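Local coordinates for AvrRxo1-ORF1 (Xanthomonas oryzae pv. oryzicola, PDB 4Z8T), which is a type III effector with a polynucleotide kinase domain that pairs with its interactor AvrRxo1-ORF2 and is probably a P-loop kinase related to zeta toxins, at residues Val196-Tyr210 with Ser321-Ile333. Sequence-based numbering, arbitrary orientation.
Sequences VLQRKPEGEDPRPPY and SWSAALAAHSELI. With SO4 (sulfate ion), chain E.
His329 pushes its ring from helix 322-331 into the loop that leaves helix 189-198, and NE2 donates to Arg199 O at 2.7 Å, nearly in the ring plane. With CG anti to the backbone N (chi1 -170°), the imidazole reaches across to Leu197, whose CA lies over one ring face as a CH-pi contact. The other ring nitrogen, ND1, is hydrogen-bonded to Tyr317 OH, so both ends of this buried ring are held and its rotation is fixed. Packing is tight here: Leu197 is a knob among Trp322, Ala325, Leu326 and His329, its CD1 meeting the edge of the indole at Trp322 CZ3 (3.7 Å) while CD2 presses on His329 CB and Leu326 CD1. Tyr210 packs its ring on Trp322 CB.

Arg207 runs past the imidazole, its CD 3.4 Å from His329 NE2, then bends at chi3 (-78°) and stands its guanidinium almost upright to the ring, 86° between planes. NH1 donates to His329 O at 2.9 Å and shares Leu332 O with NH2, both from one face of that carbonyl; Pro201 CB covers the centre of the guanidinium. Next to it, Ser330 OG donates to Arg207 O at 2.7 Å.

Waters link Pro208 O to Leu326 O, beside the His329 ring edge, and Tyr210 N to Ser323 O. Trp97 of the AvrRxo1-ORF2 chain covers the flank at Pro208, Pro209 and Ser330. The C-terminal end is looser: CD1 of the exposed Leu332 touches Pro201 CG at 3.7 Å.

Arg199 turns the other way, its NH1 bonded to Pro206 O and to a sulfate, probably from the crystallisation liquor, that Ala75 N also binds, beside a probable P-loop. Side-chain donors of both segments meet backbone carbonyls of the other, so the C-terminal helix and its tail tie down the loop carrying this anion-binding arginine, consistent with a phosphate-binding pocket.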
loop_
_atom_site.group_PDB
_atom_site.type_symbol
_atom_site.label_atom_id
_atom_site.label_comp_id
_atom_site.label_asym_id
_atom_site.label_seq_id
_atom_site.Cartn_x
_atom_site.Cartn_y
_atom_site.Cartn_z
ATOM N N VAL A 196 -1.837 22.314 -3.097
ATOM C CA VAL A 196 -2.411 23.341 -2.243
ATOM C C VAL A 196 -1.333 24.343 -1.805
ATOM O O VAL A 196 -1.561 25.554 -1.826
ATOM C CB VAL A 196 -3.111 22.726 -1.032
ATOM C CG1 VAL A 196 -3.476 23.815 -0.017
ATOM C CG2 VAL A 196 -4.382 22.013 -1.497
ATOM N N LEU A 197 -0.166 23.838 -1.422
ATOM C CA LEU A 197 0.920 24.735 -0.997
ATOM C C LEU A 197 1.396 25.650 -2.115
ATOM O O LEU A 197 1.906 26.739 -1.836
ATOM C CB LEU A 197 2.107 23.944 -0.419
ATOM C CG LEU A 197 1.854 23.203 0.901
ATOM C CD1 LEU A 197 3.132 22.536 1.396
ATOM C CD2 LEU A 197 1.298 24.132 1.995
ATOM N N GLN A 198 1.230 25.225 -3.372
ATOM C CA GLN A 198 1.610 26.050 -4.524
ATOM C C GLN A 198 0.615 27.149 -4.845
ATOM O O GLN A 198 0.958 28.111 -5.540
ATOM C CB GLN A 198 1.781 25.190 -5.776
ATOM C CG GLN A 198 3.022 24.340 -5.746
ATOM C CD GLN A 198 3.095 23.386 -6.911
ATOM O OE1 GLN A 198 2.832 22.191 -6.764
ATOM N NE2 GLN A 198 3.451 23.903 -8.081
ATOM N N ARG A 199 -0.617 27.011 -4.363
ATOM C CA ARG A 199 -1.625 28.032 -4.628
ATOM C C ARG A 199 -1.305 29.268 -3.816
ATOM O O ARG A 199 -1.176 29.196 -2.603
ATOM C CB ARG A 199 -3.025 27.513 -4.279
ATOM C CG ARG A 199 -3.486 26.443 -5.236
ATOM C CD ARG A 199 -4.792 25.815 -4.786
ATOM N NE ARG A 199 -5.314 24.957 -5.835
ATOM C CZ ARG A 199 -6.491 24.348 -5.788
ATOM N NH1 ARG A 199 -7.269 24.504 -4.732
ATOM N NH2 ARG A 199 -6.873 23.589 -6.809
ATOM N N LYS A 200 -1.175 30.409 -4.482
ATOM C CA LYS A 200 -0.816 31.622 -3.768
ATOM C C LYS A 200 -2.066 32.395 -3.331
ATOM O O LYS A 200 -3.071 32.400 -4.040
ATOM C CB LYS A 200 0.139 32.461 -4.620
ATOM C CG LYS A 200 1.401 31.674 -4.978
ATOM C CD LYS A 200 2.467 32.542 -5.629
ATOM C CE LYS A 200 2.290 32.638 -7.139
ATOM N NZ LYS A 200 3.120 31.631 -7.875
ATOM N N PRO A 201 -2.011 33.022 -2.144
ATOM C CA PRO A 201 -3.163 33.731 -1.573
ATOM C C PRO A 201 -3.659 34.862 -2.466
ATOM O O PRO A 201 -4.822 35.255 -2.361
ATOM C CB PRO A 201 -2.614 34.293 -0.257
ATOM C CG PRO A 201 -1.458 33.416 0.082
ATOM C CD PRO A 201 -0.855 33.023 -1.233
ATOM N N GLU A 202 -2.791 35.369 -3.336
ATOM C CA GLU A 202 -3.179 36.384 -4.308
ATOM C C GLU A 202 -3.983 35.774 -5.456
ATOM O O GLU A 202 -4.542 36.494 -6.291
ATOM C CB GLU A 202 -1.950 37.140 -4.837
ATOM C CG GLU A 202 -0.724 36.279 -5.171
ATOM C CD GLU A 202 0.143 35.974 -3.954
ATOM O OE1 GLU A 202 -0.360 36.074 -2.816
ATOM O OE2 GLU A 202 1.336 35.640 -4.132
ATOM N N GLY A 203 -4.047 34.446 -5.488
ATOM C CA GLY A 203 -4.895 33.756 -6.442
ATOM C C GLY A 203 -6.254 33.479 -5.823
ATOM O O GLY A 203 -6.484 33.781 -4.648
ATOM N N GLU A 204 -7.162 32.901 -6.601
ATOM C CA GLU A 204 -8.506 32.652 -6.095
ATOM C C GLU A 204 -8.774 31.180 -5.844
ATOM O O GLU A 204 -9.885 30.812 -5.474
ATOM C CB GLU A 204 -9.569 33.214 -7.045
ATOM C CG GLU A 204 -9.464 34.712 -7.285
ATOM C CD GLU A 204 -10.699 35.280 -7.951
ATOM O OE1 GLU A 204 -10.599 36.377 -8.542
ATOM O OE2 GLU A 204 -11.775 34.637 -7.879
ATOM N N ASP A 205 -7.766 30.335 -6.042
ATOM C CA ASP A 205 -7.950 28.911 -5.769
ATOM C C ASP A 205 -7.837 28.647 -4.272
ATOM O O ASP A 205 -6.991 29.225 -3.595
ATOM C CB ASP A 205 -6.950 28.064 -6.558
ATOM C CG ASP A 205 -7.125 28.212 -8.058
ATOM O OD1 ASP A 205 -8.182 28.727 -8.490
ATOM O OD2 ASP A 205 -6.210 27.810 -8.806
ATOM N N PRO A 206 -8.693 27.763 -3.749
ATOM C CA PRO A 206 -8.724 27.603 -2.291
ATOM C C PRO A 206 -7.476 26.944 -1.706
ATOM O O PRO A 206 -6.840 26.098 -2.348
ATOM C CB PRO A 206 -9.960 26.724 -2.052
ATOM C CG PRO A 206 -10.242 26.069 -3.355
ATOM C CD PRO A 206 -9.749 26.995 -4.429
ATOM N N ARG A 207 -7.149 27.343 -0.481
ATOM C CA ARG A 207 -6.033 26.774 0.275
ATOM C C ARG A 207 -6.543 26.170 1.578
ATOM O O ARG A 207 -6.412 26.769 2.639
ATOM C CB ARG A 207 -5.005 27.871 0.586
ATOM C CG ARG A 207 -4.365 28.483 -0.652
ATOM C CD ARG A 207 -3.696 29.820 -0.343
ATOM N NE ARG A 207 -4.671 30.906 -0.236
ATOM C CZ ARG A 207 -4.942 31.557 0.890
ATOM N NH1 ARG A 207 -4.326 31.224 2.014
ATOM N NH2 ARG A 207 -5.837 32.538 0.897
ATOM N N PRO A 208 -7.140 24.979 1.504
ATOM C CA PRO A 208 -7.709 24.372 2.710
ATOM C C PRO A 208 -6.658 23.728 3.592
ATOM O O PRO A 208 -5.534 23.464 3.132
ATOM C CB PRO A 208 -8.636 23.286 2.148
ATOM C CG PRO A 208 -8.060 22.946 0.821
ATOM C CD PRO A 208 -7.472 24.218 0.285
ATOM N N PRO A 209 -7.014 23.477 4.857
ATOM C CA PRO A 209 -6.122 22.768 5.776
ATOM C C PRO A 209 -6.085 21.272 5.468
ATOM O O PRO A 209 -6.908 20.773 4.672
ATOM C CB PRO A 209 -6.764 23.022 7.144
ATOM C CG PRO A 209 -8.218 23.179 6.845
ATOM C CD PRO A 209 -8.263 23.902 5.519
ATOM N N TYR A 210 -5.132 20.578 6.085
ATOM C CA TYR A 210 -4.914 19.163 5.831
ATOM C C TYR A 210 -6.167 18.268 5.902
ATOM O O TYR A 210 -6.366 17.442 5.007
ATOM C CB TYR A 210 -3.809 18.608 6.752
ATOM C CG TYR A 210 -3.402 17.189 6.413
ATOM C CD1 TYR A 210 -4.107 16.107 6.913
ATOM C CD2 TYR A 210 -2.306 16.939 5.605
ATOM C CE1 TYR A 210 -3.760 14.818 6.598
ATOM C CE2 TYR A 210 -1.941 15.638 5.289
ATOM C CZ TYR A 210 -2.674 14.590 5.792
ATOM O OH TYR A 210 -2.327 13.291 5.493
ATOM N N SER A 321 5.493 19.715 9.407
ATOM C CA SER A 321 4.733 18.546 8.956
ATOM C C SER A 321 3.776 18.991 7.865
ATOM O O SER A 321 3.479 20.181 7.762
ATOM C CB SER A 321 3.930 17.932 10.097
ATOM O OG SER A 321 2.906 18.807 10.554
ATOM N N TRP A 322 3.271 18.054 7.066
ATOM C CA TRP A 322 2.246 18.417 6.084
ATOM C C TRP A 322 1.081 19.142 6.758
ATOM O O TRP A 322 0.561 20.118 6.233
ATOM C CB TRP A 322 1.692 17.175 5.379
ATOM C CG TRP A 322 2.512 16.596 4.273
ATOM C CD1 TRP A 322 3.011 15.320 4.205
ATOM C CD2 TRP A 322 2.889 17.234 3.048
ATOM N NE1 TRP A 322 3.674 15.134 3.024
ATOM C CE2 TRP A 322 3.620 16.291 2.293
ATOM C CE3 TRP A 322 2.675 18.504 2.511
ATOM C CZ2 TRP A 322 4.149 16.589 1.040
ATOM C CZ3 TRP A 322 3.197 18.797 1.269
ATOM C CH2 TRP A 322 3.923 17.845 0.544
ATOM N N SER A 323 0.658 18.658 7.923
ATOM C CA SER A 323 -0.474 19.256 8.620
ATOM C C SER A 323 -0.171 20.691 9.039
ATOM O O SER A 323 -0.956 21.597 8.790
ATOM C CB SER A 323 -0.849 18.420 9.842
ATOM O OG SER A 323 -1.961 18.990 10.499
ATOM N N ALA A 324 0.985 20.895 9.656
ATOM C CA ALA A 324 1.392 22.239 10.066
ATOM C C ALA A 324 1.570 23.190 8.875
ATOM O O ALA A 324 1.194 24.373 8.938
ATOM C CB ALA A 324 2.663 22.165 10.888
ATOM N N ALA A 325 2.144 22.667 7.796
ATOM C CA ALA A 325 2.375 23.444 6.582
ATOM C C ALA A 325 1.059 23.912 5.960
ATOM O O ALA A 325 0.885 25.092 5.675
ATOM C CB ALA A 325 3.162 22.614 5.580
ATOM N N LEU A 326 0.125 22.990 5.734
ATOM C CA LEU A 326 -1.147 23.405 5.146
ATOM C C LEU A 326 -1.944 24.320 6.081
ATOM O O LEU A 326 -2.692 25.179 5.620
ATOM C CB LEU A 326 -1.997 22.197 4.728
ATOM C CG LEU A 326 -1.811 21.775 3.272
ATOM C CD1 LEU A 326 -0.498 21.041 3.052
ATOM C CD2 LEU A 326 -2.993 20.909 2.835
ATOM N N ALA A 327 -1.772 24.143 7.389
ATOM C CA ALA A 327 -2.490 24.973 8.355
ATOM C C ALA A 327 -2.012 26.413 8.243
ATOM O O ALA A 327 -2.813 27.344 8.158
ATOM C CB ALA A 327 -2.287 24.444 9.768
ATOM N N ALA A 328 -0.699 26.589 8.230
ATOM C CA ALA A 328 -0.107 27.918 8.101
ATOM C C ALA A 328 -0.457 28.558 6.762
ATOM O O ALA A 328 -0.783 29.741 6.690
ATOM C CB ALA A 328 1.405 27.842 8.279
ATOM N N HIS A 329 -0.398 27.764 5.697
ATOM C CA HIS A 329 -0.675 28.255 4.356
ATOM C C HIS A 329 -2.130 28.666 4.214
ATOM O O HIS A 329 -2.453 29.601 3.485
ATOM C CB HIS A 329 -0.358 27.165 3.330
ATOM C CG HIS A 329 -0.378 27.650 1.916
ATOM N ND1 HIS A 329 0.488 28.614 1.453
ATOM C CD2 HIS A 329 -1.154 27.294 0.864
ATOM C CE1 HIS A 329 0.241 28.840 0.174
ATOM N NE2 HIS A 329 -0.743 28.050 -0.207
ATOM N N SER A 330 -3.007 27.953 4.905
ATOM C CA SER A 330 -4.434 28.204 4.810
ATOM C C SER A 330 -4.814 29.499 5.515
ATOM O O SER A 330 -5.771 30.178 5.123
ATOM C CB SER A 330 -5.205 27.041 5.424
ATOM O OG SER A 330 -6.591 27.264 5.289
ATOM N N GLU A 331 -4.051 29.834 6.550
ATOM C CA GLU A 331 -4.339 30.996 7.393
ATOM C C GLU A 331 -3.976 32.328 6.737
ATOM O O GLU A 331 -4.407 33.388 7.198
ATOM C CB GLU A 331 -3.623 30.861 8.740
ATOM C CG GLU A 331 -4.275 29.860 9.686
ATOM C CD GLU A 331 -3.368 29.473 10.840
ATOM O OE1 GLU A 331 -2.361 30.181 11.078
ATOM O OE2 GLU A 331 -3.655 28.453 11.504
ATOM N N LEU A 332 -3.183 32.281 5.672
ATOM C CA LEU A 332 -2.864 33.490 4.922
ATOM C C LEU A 332 -4.111 34.100 4.283
ATOM O O LEU A 332 -4.985 33.387 3.781
ATOM C CB LEU A 332 -1.840 33.186 3.831
ATOM C CG LEU A 332 -0.504 32.630 4.315
ATOM C CD1 LEU A 332 0.412 32.321 3.140
ATOM C CD2 LEU A 332 0.147 33.624 5.256
ATOM N N ILE A 333 -4.201 35.424 4.318
ATOM C CA ILE A 333 -5.192 36.123 3.511
ATOM C C ILE A 333 -4.537 36.575 2.211
ATOM O O ILE A 333 -5.111 36.433 1.129
ATOM C CB ILE A 333 -5.761 37.350 4.235
ATOM C CG1 ILE A 333 -6.613 36.910 5.428
ATOM C CG2 ILE A 333 -6.610 38.182 3.286
ATOM C CD1 ILE A 333 -7.785 37.835 5.711
HETATM S S SO4 E . -10.247 22.590 -6.293
HETATM O O1 SO4 E . -9.963 23.558 -7.354
HETATM O O2 SO4 E . -9.699 21.303 -6.715
HETATM O O3 SO4 E . -11.702 22.480 -6.168
HETATM O O4 SO4 E . -9.716 23.043 -5.011
HETATM O O HOH W 1 -3.219 25.275 2.844
HETATM O O HOH W 2 -3.761 21.595 8.320
#